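PDB 6LPH: suppressor of fused homolog from Drosophila melanogaster, which probably binds and sequesters transcription factors, and is seen here as its N-terminal part bound to the kinase Fused. Local coordinates for residues H71-I75 / Q126-P132; G99-E103 / C143-G149. One frame throughout, in Å; residues are numbered along the deposited sequence.

Contact 1: H71-I75 / Q126-P132; sequences HWHYI and QRPPTWP
One face of the Trp72 indole is covered by Pro128 and Pro129, CH-pi contacts by which a polyproline II-like stretch, Gln126-Pro129 (phi -55 to -81°, psi 132 to 151°), packs on sheet strand 71-77. Pro128 CA sits 3.6 Å from the centroid of the six-membered ring of Trp72, 3° off its normal; Pro129 CD is 3.4 Å from that of the five-membered ring. The strand is extended, so Trp72 and Tyr74, both m in chi1, point to the same side, toward 126-132, with Trp72 CA nearest Pro128 CA (6.4 Å) and Tyr74 CA nearest Pro132 CA (7.5 Å). Pro132, in the first turn of helix 131-146, covers a Tyr74 face: CB to ring centroid 3.7 Å. Farther out, Gln126 CG meets the indole edge at Trp72 CH2, 3.3 Å away. Lys110 makes a cation-pi contact with Trp72 and hydrogen-bonds Gln126; Glu114 accepts from Trp72 NE1. Thr130 OG1 hydrogen-bonds the bound peptide. At the polar edge, Tyr74 OH donates to Pro129 O at 2.6 Å.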
# COMPACT_ATOMS: atom_id res chain seq x y z
N HIS A 71 2.56 -12.22 -4.69
CA HIS A 71 2.66 -11.19 -3.68
C HIS A 71 1.33 -10.92 -3.02
O HIS A 71 0.27 -11.43 -3.46
CB HIS A 71 3.27 -9.92 -4.26
CG HIS A 71 2.41 -9.23 -5.32
ND1 HIS A 71 2.47 -9.53 -6.64
CD2 HIS A 71 1.52 -8.17 -5.21
CE1 HIS A 71 1.64 -8.73 -7.33
NE2 HIS A 71 1.04 -7.91 -6.45
N TRP A 72 1.39 -10.14 -1.95
CA TRP A 72 0.23 -9.65 -1.24
C TRP A 72 -0.07 -8.24 -1.69
O TRP A 72 0.85 -7.42 -1.79
CB TRP A 72 0.56 -9.62 0.23
CG TRP A 72 0.99 -10.95 0.81
CD1 TRP A 72 2.23 -11.30 1.35
CD2 TRP A 72 0.17 -12.14 0.95
NE1 TRP A 72 2.22 -12.61 1.82
CE2 TRP A 72 1.02 -13.17 1.60
CE3 TRP A 72 -1.12 -12.47 0.62
CZ2 TRP A 72 0.56 -14.43 1.88
CZ3 TRP A 72 -1.58 -13.77 0.91
CH2 TRP A 72 -0.76 -14.71 1.52
N HIS A 73 -1.34 -7.92 -1.98
CA HIS A 73 -1.72 -6.58 -2.52
C HIS A 73 -2.66 -5.91 -1.51
O HIS A 73 -3.72 -6.48 -1.15
CB HIS A 73 -2.39 -6.77 -3.86
CG HIS A 73 -2.72 -5.49 -4.61
ND1 HIS A 73 -3.62 -5.48 -5.63
CD2 HIS A 73 -2.24 -4.18 -4.50
CE1 HIS A 73 -3.72 -4.24 -6.16
NE2 HIS A 73 -2.87 -3.44 -5.49
N TYR A 74 -2.24 -4.76 -0.99
CA TYR A 74 -3.00 -4.03 0.03
C TYR A 74 -3.65 -2.80 -0.58
O TYR A 74 -2.99 -2.10 -1.35
CB TYR A 74 -2.04 -3.56 1.12
CG TYR A 74 -1.37 -4.75 1.79
CD1 TYR A 74 -0.25 -5.35 1.23
CD2 TYR A 74 -1.91 -5.29 2.95
CE1 TYR A 74 0.38 -6.46 1.87
CE2 TYR A 74 -1.27 -6.39 3.62
CZ TYR A 74 -0.14 -6.97 3.03
OH TYR A 74 0.47 -8.07 3.62
N ILE A 75 -4.91 -2.53 -0.23
CA ILE A 75 -5.63 -1.31 -0.76
C ILE A 75 -6.36 -0.60 0.38
O ILE A 75 -7.12 -1.23 1.11
CB ILE A 75 -6.61 -1.63 -1.92
CG1 ILE A 75 -5.90 -2.39 -3.04
CG2 ILE A 75 -7.22 -0.31 -2.49
CD1 ILE A 75 -6.12 -3.88 -2.98
N GLN A 126 -3.04 -19.61 3.70
CA GLN A 126 -2.07 -18.72 4.36
C GLN A 126 -2.57 -17.25 4.52
O GLN A 126 -3.11 -16.66 3.60
CB GLN A 126 -0.71 -18.79 3.63
CG GLN A 126 -0.53 -17.84 2.46
CD GLN A 126 -0.18 -18.50 1.12
OE1 GLN A 126 0.10 -17.81 0.10
NE2 GLN A 126 -0.22 -19.84 1.10
N ARG A 127 -2.43 -16.69 5.71
CA ARG A 127 -2.88 -15.33 6.01
C ARG A 127 -1.84 -14.29 5.51
O ARG A 127 -0.66 -14.49 5.69
CB ARG A 127 -3.09 -15.23 7.53
CG ARG A 127 -3.82 -13.99 8.04
CD ARG A 127 -4.82 -14.42 9.09
NE ARG A 127 -5.59 -15.55 8.57
CZ ARG A 127 -6.36 -16.35 9.28
NH1 ARG A 127 -6.49 -16.18 10.60
NH2 ARG A 127 -7.00 -17.34 8.67
N PRO A 128 -2.27 -13.20 4.86
CA PRO A 128 -1.30 -12.16 4.49
C PRO A 128 -0.73 -11.51 5.76
O PRO A 128 -1.45 -11.45 6.77
CB PRO A 128 -2.15 -11.10 3.77
CG PRO A 128 -3.45 -11.79 3.42
CD PRO A 128 -3.65 -12.83 4.48
N PRO A 129 0.52 -11.02 5.71
CA PRO A 129 1.02 -10.21 6.82
C PRO A 129 0.16 -8.97 6.99
O PRO A 129 -0.39 -8.45 6.00
CB PRO A 129 2.42 -9.80 6.37
CG PRO A 129 2.78 -10.70 5.25
CD PRO A 129 1.49 -11.10 4.60
N THR A 130 -0.02 -8.52 8.23
CA THR A 130 -0.89 -7.39 8.49
C THR A 130 -0.09 -6.15 8.82
O THR A 130 -0.63 -5.06 8.89
CB THR A 130 -1.93 -7.66 9.60
OG1 THR A 130 -1.25 -8.11 10.79
CG2 THR A 130 -2.96 -8.72 9.19
N TRP A 131 1.21 -6.30 9.00
CA TRP A 131 2.05 -5.12 9.27
C TRP A 131 1.92 -3.99 8.25
O TRP A 131 2.03 -2.83 8.64
CB TRP A 131 3.51 -5.50 9.60
CG TRP A 131 4.30 -6.00 8.40
CD1 TRP A 131 4.61 -7.32 8.08
CD2 TRP A 131 4.88 -5.19 7.30
NE1 TRP A 131 5.33 -7.37 6.91
CE2 TRP A 131 5.52 -6.14 6.39
CE3 TRP A 131 4.92 -3.82 7.00
CZ2 TRP A 131 6.20 -5.71 5.24
CZ3 TRP A 131 5.60 -3.41 5.84
CH2 TRP A 131 6.20 -4.33 4.97
N PRO A 132 1.65 -4.29 6.95
CA PRO A 132 1.52 -3.16 6.01
C PRO A 132 0.33 -2.24 6.30
O PRO A 132 0.34 -1.08 5.88
CB PRO A 132 1.40 -3.87 4.63
CG PRO A 132 2.23 -5.13 4.86
CD PRO A 132 1.70 -5.56 6.20

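Contact 2: G99-E103 / C143-G149; sequences GMGFE and CFQTGNG
A methionine methyl lies among the backbone atoms where helix 131-146 ends and the chain leaves it: Met100 CE is 3.6 Å from Cys143 O, 3.7 Å from Gly147 O, 3.8 Å from Asn148 O and 3.9 Å from Gly149 N. The contact joins a corner in sheet strand 97-109 to the end of this helix, which packs against that sheet. The chain turns at Gly99-Gly101, with Gly99 at phi/psi 60/-130° and Gly101 at 94/9°; the latter would jam a CB against the carbonyl before it. Met100 between them (-70/-12°) extends toward the helix with chi angles m, t, p. At the helix end, Gly147 adopts positive phi (81/-5°) while its N still donates to Cys143 O at 2.8 Å; extended Gly149 then passes Met100, CA to CA 6.1 Å. The sulfur of Met100 forms an oblique Met-aromatic contact with Phe144, SD to ring centroid 4.9 Å, and lies 4.0 Å from Cys143 CB. Phe144 also meets Tyr44 edge-to-face. Past the corner the chain is extended, and Phe102 (chi1 p) points to the same helix end, its ring edge facing the Cys143 thiol: SG to centroid 5.3 Å. Beside that ring the lack of a side chain matters, since an ideal CB on Gly149 would be tight against it; Phe102 CE2 is 3.5 Å from Gly149 CA.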
# COMPACT_ATOMS: atom_id res chain seq x y z
N GLY A 99 -12.21 13.40 -1.89
CA GLY A 99 -11.39 13.58 -0.67
C GLY A 99 -10.02 14.07 -1.09
O GLY A 99 -9.92 15.01 -1.88
N MET A 100 -8.97 13.41 -0.59
CA MET A 100 -7.62 13.74 -1.05
C MET A 100 -7.34 13.32 -2.50
O MET A 100 -6.35 13.75 -3.08
CB MET A 100 -6.54 13.20 -0.08
CG MET A 100 -6.67 13.80 1.31
SD MET A 100 -5.13 13.68 2.26
CE MET A 100 -4.26 15.14 1.66
N GLY A 101 -8.22 12.51 -3.08
CA GLY A 101 -8.14 12.23 -4.53
C GLY A 101 -7.34 10.97 -4.86
O GLY A 101 -7.05 10.69 -6.04
N PHE A 102 -6.99 10.22 -3.81
CA PHE A 102 -6.28 8.98 -4.01
C PHE A 102 -6.50 7.99 -2.85
O PHE A 102 -7.03 8.39 -1.80
CB PHE A 102 -4.77 9.26 -4.19
CG PHE A 102 -4.08 9.71 -2.93
CD1 PHE A 102 -3.43 8.81 -2.11
CD2 PHE A 102 -4.10 11.06 -2.57
CE1 PHE A 102 -2.79 9.23 -0.96
CE2 PHE A 102 -3.48 11.47 -1.41
CZ PHE A 102 -2.83 10.56 -0.60
N GLU A 103 -6.17 6.71 -3.08
CA GLU A 103 -5.98 5.75 -2.00
C GLU A 103 -4.60 5.15 -2.17
O GLU A 103 -4.00 5.22 -3.25
CB GLU A 103 -7.05 4.63 -1.97
CG GLU A 103 -8.49 5.14 -1.67
CD GLU A 103 -8.73 5.57 -0.23
OE1 GLU A 103 -7.82 5.46 0.66
OE2 GLU A 103 -9.89 5.99 0.03
N CYS A 143 -0.27 12.28 5.40
CA CYS A 143 -1.02 13.06 4.40
C CYS A 143 -2.09 13.97 5.01
O CYS A 143 -2.21 15.15 4.62
CB CYS A 143 -1.63 12.13 3.34
SG CYS A 143 -0.37 11.36 2.32
N PHE A 144 -2.87 13.46 5.98
CA PHE A 144 -3.90 14.28 6.65
C PHE A 144 -3.26 15.44 7.40
O PHE A 144 -3.73 16.58 7.33
CB PHE A 144 -4.75 13.44 7.64
CG PHE A 144 -5.91 12.70 7.00
CD1 PHE A 144 -5.86 12.24 5.71
CD2 PHE A 144 -7.07 12.44 7.75
CE1 PHE A 144 -6.93 11.55 5.14
CE2 PHE A 144 -8.13 11.74 7.19
CZ PHE A 144 -8.07 11.30 5.87
N GLN A 145 -2.18 15.15 8.12
CA GLN A 145 -1.59 16.15 8.99
C GLN A 145 -0.83 17.23 8.23
O GLN A 145 -0.83 18.38 8.66
CB GLN A 145 -0.74 15.49 10.06
CG GLN A 145 -1.63 14.79 11.09
CD GLN A 145 -0.90 13.81 11.99
OE1 GLN A 145 0.31 13.58 11.85
NE2 GLN A 145 -1.64 13.20 12.91
N THR A 146 -0.22 16.88 7.11
CA THR A 146 0.45 17.92 6.33
C THR A 146 -0.45 18.55 5.24
O THR A 146 -0.19 19.66 4.77
CB THR A 146 1.78 17.44 5.70
OG1 THR A 146 1.49 16.41 4.76
CG2 THR A 146 2.75 16.89 6.77
N GLY A 147 -1.49 17.83 4.82
CA GLY A 147 -2.37 18.31 3.76
C GLY A 147 -1.85 18.09 2.34
O GLY A 147 -2.55 18.40 1.39
N ASN A 148 -0.63 17.58 2.19
CA ASN A 148 -0.12 17.20 0.86
C ASN A 148 -0.66 15.82 0.45
O ASN A 148 -0.52 14.86 1.20
CB ASN A 148 1.44 17.15 0.75
CG ASN A 148 2.18 18.04 1.75
OD1 ASN A 148 1.85 19.22 1.96
ND2 ASN A 148 3.25 17.49 2.33
N GLY A 149 -1.27 15.74 -0.73
CA GLY A 149 -1.62 14.47 -1.35
C GLY A 149 -0.35 13.87 -1.97
O GLY A 149 0.73 14.47 -1.91

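After helix 16-28 and strands 36-40 and 54-60 comes strand 71-77, then its antiparallel neighbour 97-109, whose beginning holds the corner at 99-101, within segment 99-103 of contact 2. The chain next passes helix 112-120 and reaches 126-132, where contact 1 closes a loop of 50 residues back onto the earlier strand. Helix 131-146 follows, and at its far end contact 2 closes a second loop, of 39 residues, onto the corner. The segments alternate, so the loops cross: each contains one segment of the other contact. Together they tie the two ends of one helix to neighbouring strands of one sheet, on opposite sides of the chain's centre, with contact centres about 23 Å apart.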